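Local atomic coordinates of omega-class glutathione S-transferase (Bombyx mori, PDB entry 3WD6), a protein that binds glutathione and probably acts as a glutathione transferase and glutathione-dependent dehydroascorbate reductase. Residues A[98-103]-A[107-112]. Numbering follows the deposited sequence.
Sequences YLDEVY and PLLPQD
Asp100, near the C-terminal end of helix 92-102, turns its carboxylate onto two consecutive backbone N-H groups, those of Leu108 and Leu109, in the linker that joins the thioredoxin-like N-terminal domain of the glutathione transferase fold to its helical C-terminal domain. Each oxygen takes one of these two N-H groups. OD1 receives Leu108 N at 2.5 Å on its syn side, 22° out of the carboxylate plane, and the N-H points almost straight at it. OD2 accepts Leu109 N at 2.8 Å, but this donor lies above the plane, 44° out of it, so the second bond approaches more from over the group. With chi1 at -148°, the Asp100 side chain is swung well off a staggered rotamer while it meets both donors; two bonds through separate oxygens should restrict rotation of the carboxylate.

The leucines meet the acid through the roots of their side chains. CB of Leu108 packs against Asp100 OD1 at 3.3 Å, the two side chains crossing at a slant, and CB of Leu109 comes within 3.4 Å of OD2. In Leu108, CG stands anti to the carbonyl carbon and beside the donating N, which brings it within 3.4 Å of Asp100 OD1. Both side chains touch Tyr177 of helix 177-189; Leu108 also meets Tyr180 of that helix and Ala47 and Lys51 of helix 39-51, and Leu109 meets Lys116 of helix 113-125. The linker is thus packed against both domains.

Lys51 NZ forms a salt bridge with Asp100 OD1 and also bonds Tyr103 O, just past the helix; its positive charge would be expected to favour the ionised acid. On the OD2 side, a water donates to Leu109 O at 3.0 Å and, weakly, to Asp100 OD2 at 3.3 Å.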
loop_
_atom_site.group_PDB
_atom_site.type_symbol
_atom_site.label_atom_id
_atom_site.label_comp_id
_atom_site.label_asym_id
_atom_site.label_seq_id
_atom_site.Cartn_x
_atom_site.Cartn_y
_atom_site.Cartn_z
ATOM N N TYR A 98 -3.223 3.942 14.627
ATOM C CA TYR A 98 -2.458 3.769 15.864
ATOM C C TYR A 98 -1.098 4.509 15.879
ATOM O O TYR A 98 -0.763 5.189 16.866
ATOM C CB TYR A 98 -2.234 2.287 16.158
ATOM C CG TYR A 98 -1.436 2.059 17.421
ATOM C CD1 TYR A 98 -0.053 2.000 17.384
ATOM C CD2 TYR A 98 -2.072 1.924 18.660
ATOM C CE1 TYR A 98 0.688 1.792 18.533
ATOM C CE2 TYR A 98 -1.339 1.722 19.823
ATOM C CZ TYR A 98 0.047 1.659 19.751
ATOM O OH TYR A 98 0.799 1.455 20.895
ATOM N N LEU A 99 -0.316 4.367 14.806
ATOM C CA LEU A 99 0.980 5.028 14.732
ATOM C C LEU A 99 0.812 6.545 14.750
ATOM O O LEU A 99 1.602 7.261 15.386
ATOM C CB LEU A 99 1.776 4.571 13.500
ATOM C CG LEU A 99 2.146 3.073 13.497
ATOM C CD1 LEU A 99 2.511 2.564 12.071
ATOM C CD2 LEU A 99 3.264 2.780 14.509
ATOM N N ASP A 100 -0.222 7.039 14.075
ATOM C CA ASP A 100 -0.442 8.488 14.030
ATOM C C ASP A 100 -0.833 9.044 15.408
ATOM O O ASP A 100 -0.473 10.177 15.740
ATOM C CB ASP A 100 -1.486 8.869 12.966
ATOM C CG ASP A 100 -1.220 10.245 12.340
ATOM O OD1 ASP A 100 -0.052 10.507 11.925
ATOM O OD2 ASP A 100 -2.177 11.071 12.269
ATOM N N GLU A 101 -1.544 8.249 16.214
ATOM C CA GLU A 101 -1.961 8.693 17.556
ATOM C C GLU A 101 -0.787 8.671 18.543
ATOM O O GLU A 101 -0.636 9.553 19.394
ATOM C CB GLU A 101 -3.101 7.823 18.092
ATOM C CG GLU A 101 -4.463 8.185 17.521
ATOM C CD GLU A 101 -5.502 7.081 17.681
ATOM O OE1 GLU A 101 -5.291 6.165 18.504
ATOM O OE2 GLU A 101 -6.537 7.129 16.971
ATOM N N VAL A 102 0.058 7.664 18.403
ATOM C CA VAL A 102 1.103 7.428 19.379
ATOM C C VAL A 102 2.419 8.124 19.031
ATOM O O VAL A 102 3.195 8.463 19.927
ATOM C CB VAL A 102 1.293 5.914 19.616
ATOM C CG1 VAL A 102 2.661 5.621 20.209
ATOM C CG2 VAL A 102 0.181 5.404 20.518
ATOM N N TYR A 103 2.678 8.338 17.746
ATOM C CA TYR A 103 3.841 9.143 17.339
ATOM C C TYR A 103 3.396 10.502 16.784
ATOM O O TYR A 103 2.968 10.606 15.630
ATOM C CB TYR A 103 4.709 8.403 16.317
ATOM C CG TYR A 103 5.328 7.106 16.809
ATOM C CD1 TYR A 103 4.646 5.893 16.686
ATOM C CD2 TYR A 103 6.606 7.087 17.360
ATOM C CE1 TYR A 103 5.207 4.699 17.103
ATOM C CE2 TYR A 103 7.185 5.886 17.792
ATOM C CZ TYR A 103 6.479 4.697 17.661
ATOM O OH TYR A 103 7.044 3.508 18.093
ATOM N N PRO A 107 2.292 14.397 11.724
ATOM C CA PRO A 107 0.938 13.819 11.799
ATOM C C PRO A 107 0.360 13.541 10.405
ATOM O O PRO A 107 0.365 14.430 9.539
ATOM C CB PRO A 107 0.122 14.913 12.505
ATOM C CG PRO A 107 0.886 16.200 12.238
ATOM C CD PRO A 107 2.346 15.803 12.180
ATOM N N LEU A 108 -0.127 12.319 10.193
ATOM C CA LEU A 108 -0.678 11.943 8.898
ATOM C C LEU A 108 -2.133 12.371 8.741
ATOM O O LEU A 108 -2.557 12.785 7.651
ATOM C CB LEU A 108 -0.532 10.438 8.678
ATOM C CG LEU A 108 0.938 10.028 8.692
ATOM C CD1 LEU A 108 1.102 8.522 8.509
ATOM C CD2 LEU A 108 1.715 10.823 7.626
ATOM N N LEU A 109 -2.894 12.266 9.826
ATOM C CA LEU A 109 -4.297 12.633 9.790
ATOM C C LEU A 109 -4.470 14.085 10.237
ATOM O O LEU A 109 -3.850 14.521 11.219
ATOM C CB LEU A 109 -5.121 11.685 10.673
ATOM C CG LEU A 109 -5.469 10.308 10.069
ATOM C CD1 LEU A 109 -5.869 9.285 11.130
ATOM C CD2 LEU A 109 -6.575 10.430 9.008
ATOM N N PRO A 110 -5.293 14.847 9.493
ATOM C CA PRO A 110 -5.739 16.183 9.912
ATOM C C PRO A 110 -6.220 16.153 11.356
ATOM O O PRO A 110 -6.902 15.183 11.774
ATOM C CB PRO A 110 -6.947 16.443 9.005
ATOM C CG PRO A 110 -6.655 15.687 7.752
ATOM C CD PRO A 110 -5.846 14.459 8.177
ATOM N N GLN A 111 -5.881 17.194 12.113
ATOM C CA GLN A 111 -6.388 17.326 13.482
ATOM C C GLN A 111 -7.889 17.654 13.498
ATOM O O GLN A 111 -8.638 17.121 14.312
ATOM C CB GLN A 111 -5.578 18.364 14.274
ATOM C CG GLN A 111 -4.379 17.775 15.090
ATOM C CD GLN A 111 -3.169 17.319 14.231
ATOM O OE1 GLN A 111 -3.219 17.307 12.988
ATOM N NE2 GLN A 111 -2.075 16.946 14.906
ATOM N N ASP A 112 -8.330 18.512 12.585
ATOM C CA ASP A 112 -9.749 18.880 12.524
ATOM C C ASP A 112 -10.646 17.705 12.108
ATOM O O ASP A 112 -10.442 17.098 11.042
ATOM C CB ASP A 112 -9.962 20.060 11.569
ATOM C CG ASP A 112 -11.425 20.310 11.303
ATOM O OD1 ASP A 112 -12.131 20.684 12.269
ATOM O OD2 ASP A 112 -11.879 20.115 10.144
HETATM O O HOH W 1 -3.490 13.581 14.031
#